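Local coordinates for protein TRAP dicarboxylate transporter, DctP subunit (Anaerococcus prevoti, PDB 4N91) that binds D-glucuronate in its alpha and beta forms and is probably the solute-binding component of a TRAP-type uptake transporter, at residues A[153-158]-A[234-239]; A[215-220]-A[279-284]; A[229-234]-A[294-299]. One frame throughout, in Å; residues are numbered along the deposited sequence.

Contacts 1 and 2 are buried and touch the bound glucuronate, whereas contact 3 lies near the surface, its centre about 20 Å from the centre of the chain. Contacts 1 and 3 join the two sides of one strand, 231-238, to its neighbours in a mixed sheet: antiparallel strand 154-158 and parallel strand 294-296. They share Tyr234, whose hydroxyl also reaches Glu217 of contact 2. Polar side chains carry much of contact 1, near the sugar. Contact 2, between the start of helix 218-221 and helix 256-290, has no hydrogen bond between its segments. Contact 3 combines regular backbone bonding with an aromatic cluster.

Contact 1: residues A[153-158]-A[234-239]; sequences SRSFYT and YDMHQM. With BDP (beta-D-glucopyranuronic acid), chain C.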
loop_
_atom_site.group_PDB
_atom_site.type_symbol
_atom_site.label_atom_id
_atom_site.label_comp_id
_atom_site.label_asym_id
_atom_site.label_seq_id
_atom_site.Cartn_x
_atom_site.Cartn_y
_atom_site.Cartn_z
ATOM N N SER A 153 8.879 1.033 -1.150
ATOM C CA SER A 153 9.049 1.606 0.171
ATOM C C SER A 153 8.627 3.076 0.149
ATOM O O SER A 153 8.640 3.709 -0.906
ATOM C CB SER A 153 10.509 1.507 0.648
ATOM O OG SER A 153 11.353 2.310 -0.152
ATOM N N ARG A 154 8.231 3.586 1.311
ATOM C CA ARG A 154 7.770 4.954 1.437
ATOM C C ARG A 154 8.846 5.820 2.064
ATOM O O ARG A 154 9.438 5.462 3.085
ATOM C CB ARG A 154 6.492 5.014 2.270
ATOM C CG ARG A 154 5.375 4.190 1.640
ATOM C CD ARG A 154 4.144 4.181 2.429
ATOM N NE ARG A 154 3.402 5.446 2.442
ATOM C CZ ARG A 154 2.390 5.736 1.636
ATOM N NH1 ARG A 154 2.007 4.883 0.687
ATOM N NH2 ARG A 154 1.757 6.893 1.782
ATOM N N SER A 155 9.109 6.951 1.428
ATOM C CA SER A 155 10.075 7.924 1.886
ATOM C C SER A 155 9.496 9.329 1.763
ATOM O O SER A 155 8.628 9.553 0.923
ATOM C CB SER A 155 11.304 7.870 0.996
ATOM O OG SER A 155 12.070 6.705 1.246
ATOM N N PHE A 156 10.060 10.283 2.516
ATOM C CA PHE A 156 9.588 11.671 2.499
ATOM C C PHE A 156 9.989 12.431 1.245
ATOM O O PHE A 156 11.123 12.326 0.761
ATOM C CB PHE A 156 10.109 12.402 3.740
ATOM C CG PHE A 156 9.502 11.896 5.013
ATOM C CD1 PHE A 156 8.172 12.099 5.268
ATOM C CD2 PHE A 156 10.263 11.195 5.950
ATOM C CE1 PHE A 156 7.588 11.597 6.424
ATOM C CE2 PHE A 156 9.689 10.712 7.091
ATOM C CZ PHE A 156 8.356 10.901 7.331
ATOM N N TYR A 157 9.074 13.247 0.752
ATOM C CA TYR A 157 9.422 14.238 -0.263
ATOM C C TYR A 157 8.740 15.549 0.092
ATOM O O TYR A 157 7.643 15.588 0.650
ATOM C CB TYR A 157 9.065 13.790 -1.681
ATOM C CG TYR A 157 7.663 13.232 -1.910
ATOM C CD1 TYR A 157 7.395 11.883 -1.725
ATOM C CD2 TYR A 157 6.619 14.049 -2.339
ATOM C CE1 TYR A 157 6.136 11.356 -1.974
ATOM C CE2 TYR A 157 5.362 13.543 -2.572
ATOM C CZ TYR A 157 5.125 12.188 -2.398
ATOM O OH TYR A 157 3.880 11.652 -2.653
ATOM N N THR A 158 9.433 16.639 -0.213
ATOM C CA THR A 158 9.011 17.944 0.197
ATOM C C THR A 158 9.265 18.970 -0.909
ATOM O O THR A 158 10.041 18.741 -1.829
ATOM C CB THR A 158 9.814 18.370 1.430
ATOM O OG1 THR A 158 11.203 18.200 1.132
ATOM C CG2 THR A 158 9.469 17.518 2.657
ATOM N N TYR A 234 15.446 9.319 0.805
ATOM C CA TYR A 234 15.247 7.899 1.014
ATOM C C TYR A 234 15.424 7.445 2.460
ATOM O O TYR A 234 16.356 6.688 2.783
ATOM C CB TYR A 234 16.194 7.122 0.110
ATOM C CG TYR A 234 15.754 6.933 -1.338
ATOM C CD1 TYR A 234 14.781 5.998 -1.664
ATOM C CD2 TYR A 234 16.334 7.636 -2.377
ATOM C CE1 TYR A 234 14.392 5.785 -2.953
ATOM C CE2 TYR A 234 15.932 7.433 -3.692
ATOM C CZ TYR A 234 14.970 6.484 -3.966
ATOM O OH TYR A 234 14.596 6.241 -5.255
ATOM N N ASP A 235 14.539 7.906 3.327
ATOM C CA ASP A 235 14.545 7.426 4.697
ATOM C C ASP A 235 13.908 6.031 4.780
ATOM O O ASP A 235 14.155 5.294 5.731
ATOM C CB ASP A 235 13.854 8.405 5.624
ATOM C CG ASP A 235 12.369 8.479 5.390
ATOM O OD1 ASP A 235 11.994 8.849 4.265
ATOM O OD2 ASP A 235 11.582 8.177 6.324
HETATM N N MSE A 236 13.085 5.695 3.783
HETATM C CA MSE A 236 12.473 4.359 3.624
HETATM C C MSE A 236 11.845 3.814 4.924
HETATM O O MSE A 236 12.144 2.690 5.386
HETATM C CB MSE A 236 13.511 3.387 3.036
HETATM C CG MSE A 236 13.950 3.782 1.635
HETATM SE SE MSE A 236 15.437 2.714 0.963
HETATM C CE MSE A 236 14.457 1.046 0.767
ATOM N N HIS A 237 10.924 4.591 5.483
ATOM C CA HIS A 237 10.390 4.294 6.806
ATOM C C HIS A 237 9.439 3.120 6.838
ATOM O O HIS A 237 9.301 2.476 7.880
ATOM C CB HIS A 237 9.725 5.510 7.450
ATOM C CG HIS A 237 8.824 6.279 6.539
ATOM N ND1 HIS A 237 9.223 7.452 5.943
ATOM C CD2 HIS A 237 7.540 6.084 6.157
ATOM C CE1 HIS A 237 8.241 7.934 5.210
ATOM N NE2 HIS A 237 7.207 7.128 5.324
ATOM N N GLN A 238 8.787 2.829 5.722
ATOM C CA GLN A 238 7.853 1.703 5.671
ATOM C C GLN A 238 7.887 1.010 4.327
ATOM O O GLN A 238 8.233 1.624 3.289
ATOM C CB GLN A 238 6.414 2.126 5.915
ATOM C CG GLN A 238 6.108 2.668 7.283
ATOM C CD GLN A 238 4.781 3.389 7.272
ATOM O OE1 GLN A 238 4.556 4.358 6.498
ATOM N NE2 GLN A 238 3.875 2.918 8.090
HETATM N N MSE A 239 7.526 -0.277 4.359
HETATM C CA MSE A 239 7.216 -1.043 3.163
HETATM C C MSE A 239 5.798 -1.536 3.363
HETATM O O MSE A 239 5.562 -2.507 4.083
HETATM C CB MSE A 239 8.179 -2.201 2.937
HETATM C CG MSE A 239 9.583 -1.745 2.879
HETATM SE SE MSE A 239 10.774 -3.223 2.463
HETATM C CE MSE A 239 10.778 -2.999 0.494
HETATM C C1 BDP C . 0.530 4.112 -2.956
HETATM C C2 BDP C . -0.264 2.910 -2.725
HETATM C C3 BDP C . -1.728 3.239 -2.759
HETATM C C4 BDP C . -2.064 4.218 -1.771
HETATM C C5 BDP C . -1.217 5.415 -1.962
HETATM C C6 BDP C . -1.418 6.454 -0.829
HETATM O O2 BDP C . -0.038 2.151 -3.978
HETATM O O3 BDP C . -2.518 2.020 -2.563
HETATM O O4 BDP C . -3.356 4.549 -1.740
HETATM O O5 BDP C . 0.209 5.056 -1.935
HETATM O O6A BDP C . -2.596 6.836 -0.660
HETATM O O1 BDP C . 1.902 3.772 -2.632
HETATM O O6B BDP C . -0.412 7.005 -0.327
#
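Phe156 offers one face of its ring to His237, whose CE1 stands 3.6 Å above the centre of the phenyl plane. The two rings are inclined at 41°, an oblique pairing. Asp235 packs against the same phenyl ring, its carboxylate turned just 16° from the ring plane and OD2 3.3 Å from Phe156 CE2. An alanine in place of Phe156 would probably leave the imidazole without the flat apolar surface it rests on and open a gap toward Leu169 and Leu189.

Side-chain hydrogen bonds supplement the backbone pairing. The turn at chi1 (69°) puts Asp235 CG, and with it the carboxylate, beside strand 154-158. Its OD1 accepts from Phe156 N at 3.0 Å, nearly in line with the C-O bond, gripping that strand. OD2 also accepts from His237 ND1, though this bond is modelled very short and its exact length is doubtful. Ser155, short enough to fit between the strands, accepts the N-H of Met236 through OG at 2.9 Å.

This is the antiparallel junction of strands 154-158 and 231-238 in the four-stranded sheet beside the sugar pocket. Backbone bonding here is sparse: Arg154 N donates to Gln238 O at 2.8 Å, and the return bond from His237 N to Arg154 O is weak. That same oxygen lies 3.4 Å above the centre of the His237 ring.

At the ligand end Arg154 probably pairs its charge with the sugar carboxylate, NH2 donating to O6B of beta-D-glucuronate at 3.0 Å; NH1 donates to the neutral ring oxygen O5 at 3.2 Å. Arginine suits this place because it can address both oxygens at once. Glu214, in the second shell, positions it through a salt bridge to NE and is also hydrogen-bonded to His237 NE2.

Contact 2: residues A[215-220]-A[279-284]; sequences NNEMSL and VAVDKA. With BDP (beta-D-glucopyranuronic acid), chain C.
Met218, a selenomethionine, lays its SE 3.8 Å from Ala284 CB and its CE 4.0 Å from Ala280 CB. Bends at chi2 (-76°) and chi3 (-90°) place SE and then CE beside the helix, where two alanines one turn apart leave room for a bulky, flexible chain. Met218 has a second conformer, so these two contacts may hold only part of the time.

Glu217 is folded too: a chi2 of 93° turns CD out of an extended course, and its OE1 comes 3.4 Å from Val281 CG2, a carboxylate oxygen in van der Waals contact with a methyl group. Its polar partner is Tyr234, whose hydroxyl is hydrogen-bonded to OE2.

Asn216 OD1 accepts a weak capping bond from Met218 N, a usual task for asparagine at a helix start. Asn215 uses both ends of its amide: OD1 accepts from Asn216 N at 2.8 Å on an in-plane lone pair and also lies 2.7 Å from sugar O1, and ND2 donates to sugar O5 at 3.1 Å.

The turn leaving strand 212-215 thus leads from the sugar into helix 218-221, which rests on the long helix 256-290, while Pro44 of helix 44-60 touches both Met218 and Ala280.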
loop_
_atom_site.group_PDB
_atom_site.type_symbol
_atom_site.label_atom_id
_atom_site.label_comp_id
_atom_site.label_asym_id
_atom_site.label_seq_id
_atom_site.Cartn_x
_atom_site.Cartn_y
_atom_site.Cartn_z
ATOM N N ASN A 215 5.961 8.520 0.136
ATOM C CA ASN A 215 5.493 7.464 -0.721
ATOM C C ASN A 215 6.648 6.869 -1.490
ATOM O O ASN A 215 7.790 7.291 -1.347
ATOM C CB ASN A 215 4.465 8.006 -1.725
ATOM C CG ASN A 215 3.339 7.037 -1.947
ATOM O OD1 ASN A 215 3.571 5.857 -2.227
ATOM N ND2 ASN A 215 2.102 7.512 -1.775
ATOM N N ASN A 216 6.322 5.908 -2.337
ATOM C CA ASN A 216 7.266 5.415 -3.305
ATOM C C ASN A 216 7.457 6.408 -4.457
ATOM O O ASN A 216 6.794 7.443 -4.533
ATOM C CB ASN A 216 6.840 4.043 -3.817
ATOM C CG ASN A 216 5.494 4.062 -4.521
ATOM O OD1 ASN A 216 5.235 4.901 -5.416
ATOM N ND2 ASN A 216 4.603 3.172 -4.094
ATOM N N GLU A 217 8.360 6.084 -5.369
ATOM C CA GLU A 217 8.728 6.993 -6.440
ATOM C C GLU A 217 7.651 7.215 -7.500
ATOM O O GLU A 217 7.676 8.228 -8.185
ATOM C CB GLU A 217 10.007 6.522 -7.107
ATOM C CG GLU A 217 11.172 6.366 -6.136
ATOM C CD GLU A 217 11.339 4.963 -5.554
ATOM O OE1 GLU A 217 10.340 4.242 -5.319
ATOM O OE2 GLU A 217 12.521 4.577 -5.333
HETATM N N MSE A 218 6.715 6.281 -7.616
HETATM C CA MSE A 218 5.673 6.374 -8.628
HETATM C C MSE A 218 4.734 7.548 -8.364
HETATM O O MSE A 218 4.125 8.090 -9.284
HETATM C CB MSE A 218 4.912 5.051 -8.739
HETATM C CG MSE A 218 5.605 4.021 -9.591
HETATM SE SE MSE A 218 5.336 4.517 -11.416
HETATM C CE MSE A 218 3.696 3.621 -11.956
ATOM N N SER A 219 4.624 7.964 -7.109
ATOM C CA SER A 219 3.836 9.144 -6.772
ATOM C C SER A 219 4.375 10.374 -7.463
ATOM O O SER A 219 3.615 11.285 -7.768
ATOM C CB SER A 219 3.850 9.414 -5.258
ATOM O OG SER A 219 2.959 8.525 -4.585
ATOM N N LEU A 220 5.690 10.450 -7.632
ATOM C CA LEU A 220 6.305 11.640 -8.185
ATOM C C LEU A 220 5.926 11.834 -9.647
ATOM O O LEU A 220 5.795 12.951 -10.114
ATOM C CB LEU A 220 7.830 11.544 -8.121
ATOM C CG LEU A 220 8.446 11.456 -6.726
ATOM C CD1 LEU A 220 9.935 11.160 -6.802
ATOM C CD2 LEU A 220 8.192 12.757 -5.979
ATOM N N VAL A 279 9.701 -2.893 -13.327
ATOM C CA VAL A 279 9.867 -2.084 -14.521
ATOM C C VAL A 279 9.479 -0.623 -14.258
ATOM O O VAL A 279 10.236 0.311 -14.566
ATOM C CB VAL A 279 8.991 -2.657 -15.674
ATOM C CG1 VAL A 279 9.077 -1.787 -16.911
ATOM C CG2 VAL A 279 9.455 -4.077 -16.012
ATOM N N ALA A 280 8.296 -0.438 -13.690
ATOM C CA ALA A 280 7.716 0.898 -13.516
ATOM C C ALA A 280 8.532 1.745 -12.555
ATOM O O ALA A 280 8.721 2.934 -12.785
ATOM C CB ALA A 280 6.291 0.787 -13.036
ATOM N N VAL A 281 8.994 1.154 -11.468
ATOM C CA VAL A 281 9.691 1.946 -10.468
ATOM C C VAL A 281 11.043 2.422 -11.016
ATOM O O VAL A 281 11.467 3.550 -10.758
ATOM C CB VAL A 281 9.754 1.212 -9.094
ATOM C CG1 VAL A 281 10.684 0.043 -9.146
ATOM C CG2 VAL A 281 10.162 2.181 -7.987
ATOM N N ASP A 282 11.689 1.584 -11.823
ATOM C CA ASP A 282 12.916 1.989 -12.526
ATOM C C ASP A 282 12.648 3.164 -13.451
ATOM O O ASP A 282 13.386 4.154 -13.437
ATOM C CB ASP A 282 13.478 0.826 -13.343
ATOM C CG ASP A 282 14.214 -0.178 -12.490
ATOM O OD1 ASP A 282 14.501 0.130 -11.310
ATOM O OD2 ASP A 282 14.506 -1.276 -13.006
ATOM N N LYS A 283 11.591 3.068 -14.259
ATOM C CA LYS A 283 11.240 4.163 -15.148
ATOM C C LYS A 283 10.847 5.419 -14.368
ATOM O O LYS A 283 11.097 6.545 -14.821
ATOM C CB LYS A 283 10.106 3.754 -16.094
ATOM C CG LYS A 283 10.494 2.606 -17.028
ATOM C CD LYS A 283 9.557 2.505 -18.219
ATOM C CE LYS A 283 9.757 1.204 -18.999
ATOM N NZ LYS A 283 8.437 0.663 -19.467
ATOM N N ALA A 284 10.206 5.236 -13.213
ATOM C CA ALA A 284 9.780 6.376 -12.411
ATOM C C ALA A 284 10.997 7.130 -11.884
ATOM O O ALA A 284 11.043 8.370 -11.902
ATOM C CB ALA A 284 8.901 5.926 -11.278
HETATM C C1 BDP C . 0.530 4.112 -2.956
HETATM C C2 BDP C . -0.264 2.910 -2.725
HETATM C C3 BDP C . -1.728 3.239 -2.759
HETATM C C4 BDP C . -2.064 4.218 -1.771
HETATM C C5 BDP C . -1.217 5.415 -1.962
HETATM C C6 BDP C . -1.418 6.454 -0.829
HETATM O O2 BDP C . -0.038 2.151 -3.978
HETATM O O3 BDP C . -2.518 2.020 -2.563
HETATM O O4 BDP C . -3.356 4.549 -1.740
HETATM O O5 BDP C . 0.209 5.056 -1.935
HETATM O O6A BDP C . -2.596 6.836 -0.660
HETATM O O1 BDP C . 1.902 3.772 -2.632
HETATM O O6B BDP C . -0.412 7.005 -0.327
#

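Contact 3: residues A[229-234]-A[294-299]; sequences CKYYSY and EFIYPD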
loop_
_atom_site.group_PDB
_atom_site.type_symbol
_atom_site.label_atom_id
_atom_site.label_comp_id
_atom_site.label_asym_id
_atom_site.label_seq_id
_atom_site.Cartn_x
_atom_site.Cartn_y
_atom_site.Cartn_z
ATOM N N CYS A 229 7.155 18.792 -5.720
ATOM C CA CYS A 229 8.170 18.382 -4.749
ATOM C C CYS A 229 9.410 17.851 -5.398
ATOM O O CYS A 229 9.379 16.794 -6.035
ATOM C CB CYS A 229 7.653 17.299 -3.803
ATOM S SG CYS A 229 6.303 17.898 -2.748
ATOM N N LYS A 230 10.522 18.572 -5.248
ATOM C CA LYS A 230 11.739 18.156 -5.914
ATOM C C LYS A 230 12.800 17.588 -4.983
ATOM O O LYS A 230 13.920 17.353 -5.421
ATOM C CB LYS A 230 12.369 19.315 -6.694
ATOM C CG LYS A 230 11.439 20.113 -7.590
ATOM C CD LYS A 230 11.103 19.366 -8.850
ATOM C CE LYS A 230 10.423 20.327 -9.844
ATOM N NZ LYS A 230 9.698 19.573 -10.861
ATOM N N TYR A 231 12.478 17.433 -3.698
ATOM C CA TYR A 231 13.410 16.804 -2.762
ATOM C C TYR A 231 12.814 15.478 -2.289
ATOM O O TYR A 231 11.831 15.467 -1.550
ATOM C CB TYR A 231 13.678 17.684 -1.548
ATOM C CG TYR A 231 14.267 19.039 -1.872
ATOM C CD1 TYR A 231 15.596 19.171 -2.268
ATOM C CD2 TYR A 231 13.508 20.182 -1.770
ATOM C CE1 TYR A 231 16.123 20.411 -2.555
ATOM C CE2 TYR A 231 14.035 21.429 -2.071
ATOM C CZ TYR A 231 15.330 21.533 -2.473
ATOM O OH TYR A 231 15.852 22.797 -2.725
ATOM N N TYR A 232 13.420 14.378 -2.711
ATOM C CA TYR A 232 12.956 13.054 -2.324
ATOM C C TYR A 232 14.066 12.392 -1.546
ATOM O O TYR A 232 15.142 12.140 -2.087
ATOM C CB TYR A 232 12.559 12.228 -3.542
ATOM C CG TYR A 232 11.921 10.876 -3.225
ATOM C CD1 TYR A 232 12.687 9.786 -2.879
ATOM C CD2 TYR A 232 10.553 10.695 -3.309
ATOM C CE1 TYR A 232 12.120 8.550 -2.613
ATOM C CE2 TYR A 232 9.970 9.455 -3.017
ATOM C CZ TYR A 232 10.780 8.384 -2.680
ATOM O OH TYR A 232 10.234 7.169 -2.402
ATOM N N SER A 233 13.797 12.115 -0.275
ATOM C CA SER A 233 14.810 11.677 0.669
ATOM C C SER A 233 14.556 10.239 1.163
ATOM O O SER A 233 13.590 9.990 1.864
ATOM C CB SER A 233 14.846 12.640 1.853
ATOM O OG SER A 233 15.808 12.239 2.818
ATOM N N TYR A 234 15.446 9.319 0.805
ATOM C CA TYR A 234 15.247 7.899 1.014
ATOM C C TYR A 234 15.424 7.445 2.460
ATOM O O TYR A 234 16.356 6.688 2.783
ATOM C CB TYR A 234 16.194 7.122 0.110
ATOM C CG TYR A 234 15.754 6.933 -1.338
ATOM C CD1 TYR A 234 14.781 5.998 -1.664
ATOM C CD2 TYR A 234 16.334 7.636 -2.377
ATOM C CE1 TYR A 234 14.392 5.785 -2.953
ATOM C CE2 TYR A 234 15.932 7.433 -3.692
ATOM C CZ TYR A 234 14.970 6.484 -3.966
ATOM O OH TYR A 234 14.596 6.241 -5.255
ATOM N N GLU A 294 15.528 15.891 -7.069
ATOM C CA GLU A 294 16.781 15.516 -6.459
ATOM C C GLU A 294 16.581 14.433 -5.425
ATOM O O GLU A 294 15.776 14.566 -4.490
ATOM C CB GLU A 294 17.451 16.738 -5.839
ATOM C CG GLU A 294 18.747 16.401 -5.086
ATOM C CD GLU A 294 19.359 17.611 -4.443
ATOM O OE1 GLU A 294 18.940 18.730 -4.797
ATOM O OE2 GLU A 294 20.261 17.448 -3.592
ATOM N N PHE A 295 17.299 13.330 -5.595
ATOM C CA PHE A 295 17.230 12.241 -4.646
ATOM C C PHE A 295 18.315 12.416 -3.588
ATOM O O PHE A 295 19.468 12.713 -3.895
ATOM C CB PHE A 295 17.328 10.891 -5.369
ATOM C CG PHE A 295 16.131 10.585 -6.215
ATOM C CD1 PHE A 295 14.972 10.129 -5.626
ATOM C CD2 PHE A 295 16.155 10.758 -7.583
ATOM C CE1 PHE A 295 13.858 9.849 -6.368
ATOM C CE2 PHE A 295 15.033 10.502 -8.346
ATOM C CZ PHE A 295 13.871 10.037 -7.737
ATOM N N ILE A 296 17.903 12.300 -2.339
ATOM C CA ILE A 296 18.781 12.379 -1.186
ATOM C C ILE A 296 18.822 11.030 -0.472
ATOM O O ILE A 296 17.817 10.307 -0.445
ATOM C CB ILE A 296 18.280 13.477 -0.224
ATOM C CG1 ILE A 296 18.287 14.832 -0.946
ATOM C CG2 ILE A 296 19.133 13.518 1.030
ATOM C CD1 ILE A 296 17.549 15.908 -0.192
ATOM N N TYR A 297 20.002 10.684 0.068
ATOM C CA TYR A 297 20.215 9.399 0.739
ATOM C C TYR A 297 20.638 9.639 2.170
ATOM O O TYR A 297 21.834 9.589 2.491
ATOM C CB TYR A 297 21.268 8.578 -0.035
ATOM C CG TYR A 297 20.865 8.410 -1.477
ATOM C CD1 TYR A 297 20.063 7.361 -1.867
ATOM C CD2 TYR A 297 21.231 9.344 -2.434
ATOM C CE1 TYR A 297 19.663 7.225 -3.192
ATOM C CE2 TYR A 297 20.831 9.213 -3.759
ATOM C CZ TYR A 297 20.037 8.148 -4.118
ATOM O OH TYR A 297 19.628 8.018 -5.431
ATOM N N PRO A 298 19.664 9.920 3.045
ATOM C CA PRO A 298 19.988 10.310 4.411
ATOM C C PRO A 298 20.401 9.119 5.264
ATOM O O PRO A 298 20.103 7.967 4.944
ATOM C CB PRO A 298 18.663 10.875 4.922
ATOM C CG PRO A 298 17.618 10.078 4.173
ATOM C CD PRO A 298 18.206 9.920 2.796
ATOM N N ASP A 299 21.081 9.418 6.358
ATOM C CA ASP A 299 21.336 8.449 7.400
ATOM C C ASP A 299 19.988 8.017 7.981
ATOM O O ASP A 299 19.229 8.842 8.481
ATOM C CB ASP A 299 22.204 9.124 8.447
ATOM C CG ASP A 299 22.548 8.214 9.604
ATOM O OD1 ASP A 299 22.216 7.003 9.571
ATOM O OD2 ASP A 299 23.166 8.738 10.548
HETATM O O HOH W 1 19.133 6.626 2.714
#
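Tyr234 runs alongside Tyr297, both side chains pointing the same way, with ring planes 13° apart. The rings are offset, with little of one lying over the other, and the approach is between Tyr234 CD2 and Tyr297 CE1 at 3.5 Å. Farther out, Tyr234 CE2 meets Phe295 CD1 at 3.5 Å, again with little overlap. Tyr232 brings its edge to the Tyr234 ring, CE1 standing 3.6 Å above that plane toward the rim. Tyr232 CD1 also meets Phe295 CD1 at 3.6 Å, with planes at 68°.

Beneath this aromatic cluster, strands 231-234 and 294-296 pair in parallel. Glu294 N donates to Lys230 O at 2.7 Å, and Tyr232 N to Glu294 O at 3.0 Å; Ile296 N then bonds to Tyr232 O, and Tyr234 N to Ile296 O. Tyr232 and Phe295 share one sheet face, while Tyr231, Ser233, Glu294 and Ile296 lie on the other. Beyond the last bridge a water donates to both Tyr234 O and Pro298 O, each at 2.8 Å.

Tyrosine suits a buried place that has a polar atom in reach of its hydroxyl. The chemistry therefore implies that the short outer strand 294-296 is held by backbone bonds and ring packing, while its partner strand 231-238 reaches Asn215 O, at the sugar pocket, through the hydroxyl of Tyr232.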